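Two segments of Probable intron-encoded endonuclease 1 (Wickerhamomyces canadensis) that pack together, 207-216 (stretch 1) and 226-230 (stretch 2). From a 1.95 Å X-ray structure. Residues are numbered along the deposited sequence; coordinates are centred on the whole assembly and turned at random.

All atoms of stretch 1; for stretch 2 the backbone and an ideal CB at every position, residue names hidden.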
# COMPACT_ATOMS: atom_id res chain seq x y z
N ASP A 207 -8.45 -21.46 -2.91
CA ASP A 207 -8.79 -20.23 -2.12
C ASP A 207 -9.35 -19.12 -3.02
O ASP A 207 -9.78 -18.08 -2.48
CB ASP A 207 -7.60 -19.68 -1.34
CG ASP A 207 -7.36 -20.43 -0.05
OD1 ASP A 207 -8.28 -21.17 0.36
OD2 ASP A 207 -6.24 -20.29 0.50
N TYR A 208 -9.40 -19.30 -4.34
CA TYR A 208 -9.71 -18.17 -5.27
C TYR A 208 -11.08 -17.55 -4.99
O TYR A 208 -11.12 -16.34 -4.89
CB TYR A 208 -9.71 -18.55 -6.75
CG TYR A 208 -10.01 -17.36 -7.62
CD1 TYR A 208 -9.05 -16.40 -7.88
CD2 TYR A 208 -11.28 -17.16 -8.14
CE1 TYR A 208 -9.32 -15.30 -8.68
CE2 TYR A 208 -11.57 -16.05 -8.93
CZ TYR A 208 -10.58 -15.12 -9.21
OH TYR A 208 -10.84 -14.01 -9.97
N GLU A 209 -12.17 -18.34 -4.88
CA GLU A 209 -13.54 -17.80 -4.69
C GLU A 209 -13.58 -17.01 -3.37
O GLU A 209 -14.09 -15.89 -3.40
CB GLU A 209 -14.63 -18.87 -4.80
CG GLU A 209 -15.04 -19.22 -6.23
CD GLU A 209 -15.31 -18.08 -7.22
OE1 GLU A 209 -16.24 -17.27 -6.98
OE2 GLU A 209 -14.59 -18.00 -8.24
N LEU A 210 -12.92 -17.51 -2.32
CA LEU A 210 -12.90 -16.89 -0.98
C LEU A 210 -12.19 -15.54 -1.09
O LEU A 210 -12.79 -14.53 -0.68
CB LEU A 210 -12.19 -17.81 0.03
CG LEU A 210 -11.86 -17.20 1.40
CD1 LEU A 210 -13.13 -16.67 2.07
CD2 LEU A 210 -11.20 -18.22 2.31
N PHE A 211 -10.98 -15.53 -1.65
CA PHE A 211 -10.11 -14.33 -1.71
C PHE A 211 -10.84 -13.26 -2.51
O PHE A 211 -11.11 -12.16 -2.01
CB PHE A 211 -8.77 -14.66 -2.33
CG PHE A 211 -7.76 -13.56 -2.20
CD1 PHE A 211 -7.07 -13.36 -1.02
CD2 PHE A 211 -7.50 -12.72 -3.26
CE1 PHE A 211 -6.10 -12.37 -0.91
CE2 PHE A 211 -6.55 -11.71 -3.15
CZ PHE A 211 -5.84 -11.55 -1.98
N TYR A 212 -11.33 -13.64 -3.67
CA TYR A 212 -12.11 -12.74 -4.54
C TYR A 212 -13.21 -12.09 -3.70
O TYR A 212 -13.32 -10.88 -3.75
CB TYR A 212 -12.68 -13.50 -5.74
CG TYR A 212 -13.46 -12.69 -6.75
CD1 TYR A 212 -12.84 -12.09 -7.83
CD2 TYR A 212 -14.84 -12.59 -6.66
CE1 TYR A 212 -13.56 -11.39 -8.78
CE2 TYR A 212 -15.58 -11.87 -7.58
CZ TYR A 212 -14.94 -11.26 -8.64
OH TYR A 212 -15.67 -10.56 -9.57
N ASN A 213 -14.03 -12.88 -3.02
CA ASN A 213 -15.25 -12.37 -2.34
C ASN A 213 -14.87 -11.47 -1.16
O ASN A 213 -15.76 -10.67 -0.76
CB ASN A 213 -16.20 -13.49 -1.89
CG ASN A 213 -16.99 -14.06 -3.05
OD1 ASN A 213 -17.48 -13.31 -3.87
ND2 ASN A 213 -17.07 -15.38 -3.16
N LEU A 214 -13.65 -11.61 -0.62
CA LEU A 214 -13.11 -10.73 0.45
C LEU A 214 -12.65 -9.41 -0.15
O LEU A 214 -12.92 -8.38 0.49
CB LEU A 214 -11.91 -11.36 1.17
CG LEU A 214 -12.14 -12.66 1.94
CD1 LEU A 214 -10.81 -13.17 2.44
CD2 LEU A 214 -13.12 -12.48 3.09
N VAL A 215 -11.87 -9.45 -1.23
CA VAL A 215 -11.16 -8.22 -1.71
C VAL A 215 -11.88 -7.58 -2.90
O VAL A 215 -11.70 -6.36 -3.06
CB VAL A 215 -9.67 -8.46 -2.01
CG1 VAL A 215 -8.99 -9.25 -0.90
CG2 VAL A 215 -9.41 -9.12 -3.36
N ASN A 216 -12.61 -8.31 -3.74
CA ASN A 216 -13.15 -7.75 -5.02
C ASN A 216 -13.97 -6.47 -4.74
O ASN A 216 -13.87 -5.51 -5.49
CB ASN A 216 -13.94 -8.74 -5.88
CG ASN A 216 -14.40 -8.04 -7.15
OD1 ASN A 216 -13.55 -7.54 -7.90
ND2 ASN A 216 -15.72 -7.91 -7.34
N UNK A 226 -5.62 -7.74 -12.07
CA UNK A 226 -4.61 -8.50 -11.26
C UNK A 226 -5.29 -9.77 -10.74
O UNK A 226 -4.57 -10.70 -10.42
CB UNK A 226 -4.07 -7.67 -10.10
N UNK A 227 -6.62 -9.78 -10.74
CA UNK A 227 -7.51 -10.75 -10.06
C UNK A 227 -8.32 -11.57 -11.09
O UNK A 227 -8.81 -12.68 -10.74
CB UNK A 227 -8.46 -10.02 -9.11
N UNK A 228 -8.53 -11.03 -12.28
CA UNK A 228 -9.50 -11.55 -13.28
C UNK A 228 -8.87 -12.71 -14.10
O UNK A 228 -7.81 -12.53 -14.64
CB UNK A 228 -9.95 -10.43 -14.22
N UNK A 229 -9.54 -13.84 -14.19
CA UNK A 229 -9.25 -14.92 -15.17
C UNK A 229 -10.49 -15.17 -16.01
O UNK A 229 -11.59 -14.69 -15.63
CB UNK A 229 -8.81 -16.21 -14.47
N UNK A 230 -10.35 -15.94 -17.09
CA UNK A 230 -11.49 -16.48 -17.87
C UNK A 230 -12.42 -17.24 -16.92
O UNK A 230 -11.93 -17.99 -16.07
CB UNK A 230 -11.01 -17.40 -19.00

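Stretch 1 is largely helical, and its residues Tyr208, Phe211, Tyr212 and Val215 line the side met by stretch 2, an irregular segment that runs past the end of the Tyr208 side chain. At position 226 the ideal CB has nothing of stretch 1 within 5.5 Å, so this contact sets no preference. The residue is Lys226, which stays clear of the helix and whose NZ is hydrogen-bonded elsewhere in the structure.

Position 227 is the centre of the contact. Its CA lies 7.5 Å from the CA of Tyr212, the nearest such pair across the stretches, and although CA-to-CB points sideways, the ideal CB is 4.7 Å from Tyr208 OH and 5.0 Å from Tyr212 CD1. Beyond it lies a largely apolar hollow bordered by Phe211, Tyr212 and Val215, with Asn216 nearby. A medium-sized aliphatic side chain would suit it, leucine, isoleucine or methionine among them; a short one would leave the hollow unfilled. The backbone carbonyl is already engaged, since Tyr208 OH donates a hydrogen bond of 2.5 Å to O of residue 227. The residue is Leu227, with chi1 t and chi2 p, a conformation that brings its end nearer to the helix. Leu227 CD1 lies 4.2 Å from Phe211 CD2, at the edge of that ring, and 4.3 Å from Val215 CG2, while Leu227 CD2 packs 3.4 Å from Tyr212 CD1. Leu227 has the largest area covered by stretch 1 of any residue in the segment.

At 228 CA-to-CB turns away from the helix and nothing of stretch 1 comes within 5.5 Å of the ideal CB. Stretch 1 favours neither polar nor apolar residues here. Leu228 occupies the position and adds little to the contact.

With phi/psi of -122/169°, the extended backbone at 229 directs CA-to-CB toward stretch 1, and the ideal CB is 5.4 Å from Tyr208 OH. The Tyr208 ring offers an aromatic surface, which a long aliphatic or an aromatic side chain could use. The residue is Phe229. Its ring edge is directed toward the face of Tyr208 in an offset edge-to-face pair, with centroids 5.8 Å apart, planes at 78° and CE1 of Phe229 3.9 Å from CE1 of Tyr208. Water 1 joins the same two residues, its O donating to Tyr208 OH (2.9 Å) and accepting from Phe229 N (3.0 Å).

Position 230 is again beyond reach of the helix, leaving the choice open; Asn230 makes no contact with stretch 1.

Stretch 2 (226-230) KLLFN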
# COMPACT_ATOMS: atom_id res chain seq x y z
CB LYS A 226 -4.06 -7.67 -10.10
CG LYS A 226 -3.17 -6.51 -10.50
CD LYS A 226 -2.40 -5.93 -9.35
CE LYS A 226 -0.99 -6.46 -9.32
NZ LYS A 226 -0.15 -5.75 -8.33
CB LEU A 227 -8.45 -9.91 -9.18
CG LEU A 227 -9.27 -10.65 -8.13
CD1 LEU A 227 -8.36 -11.14 -7.03
CD2 LEU A 227 -10.37 -9.77 -7.54
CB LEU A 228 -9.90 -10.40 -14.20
CG LEU A 228 -11.40 -10.14 -14.33
CD1 LEU A 228 -11.66 -8.97 -15.28
CD2 LEU A 228 -12.15 -11.39 -14.81
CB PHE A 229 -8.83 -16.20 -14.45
CG PHE A 229 -7.61 -16.07 -13.58
CD1 PHE A 229 -7.72 -15.63 -12.26
CD2 PHE A 229 -6.34 -16.37 -14.08
CE1 PHE A 229 -6.58 -15.56 -11.46
CE2 PHE A 229 -5.22 -16.30 -13.28
CZ PHE A 229 -5.34 -15.87 -11.97
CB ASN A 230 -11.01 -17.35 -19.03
CG ASN A 230 -10.12 -16.56 -19.98
OD1 ASN A 230 -10.49 -15.46 -20.39
ND2 ASN A 230 -8.94 -17.09 -20.26
O HOH W 1 -12.02 -14.40 -12.62
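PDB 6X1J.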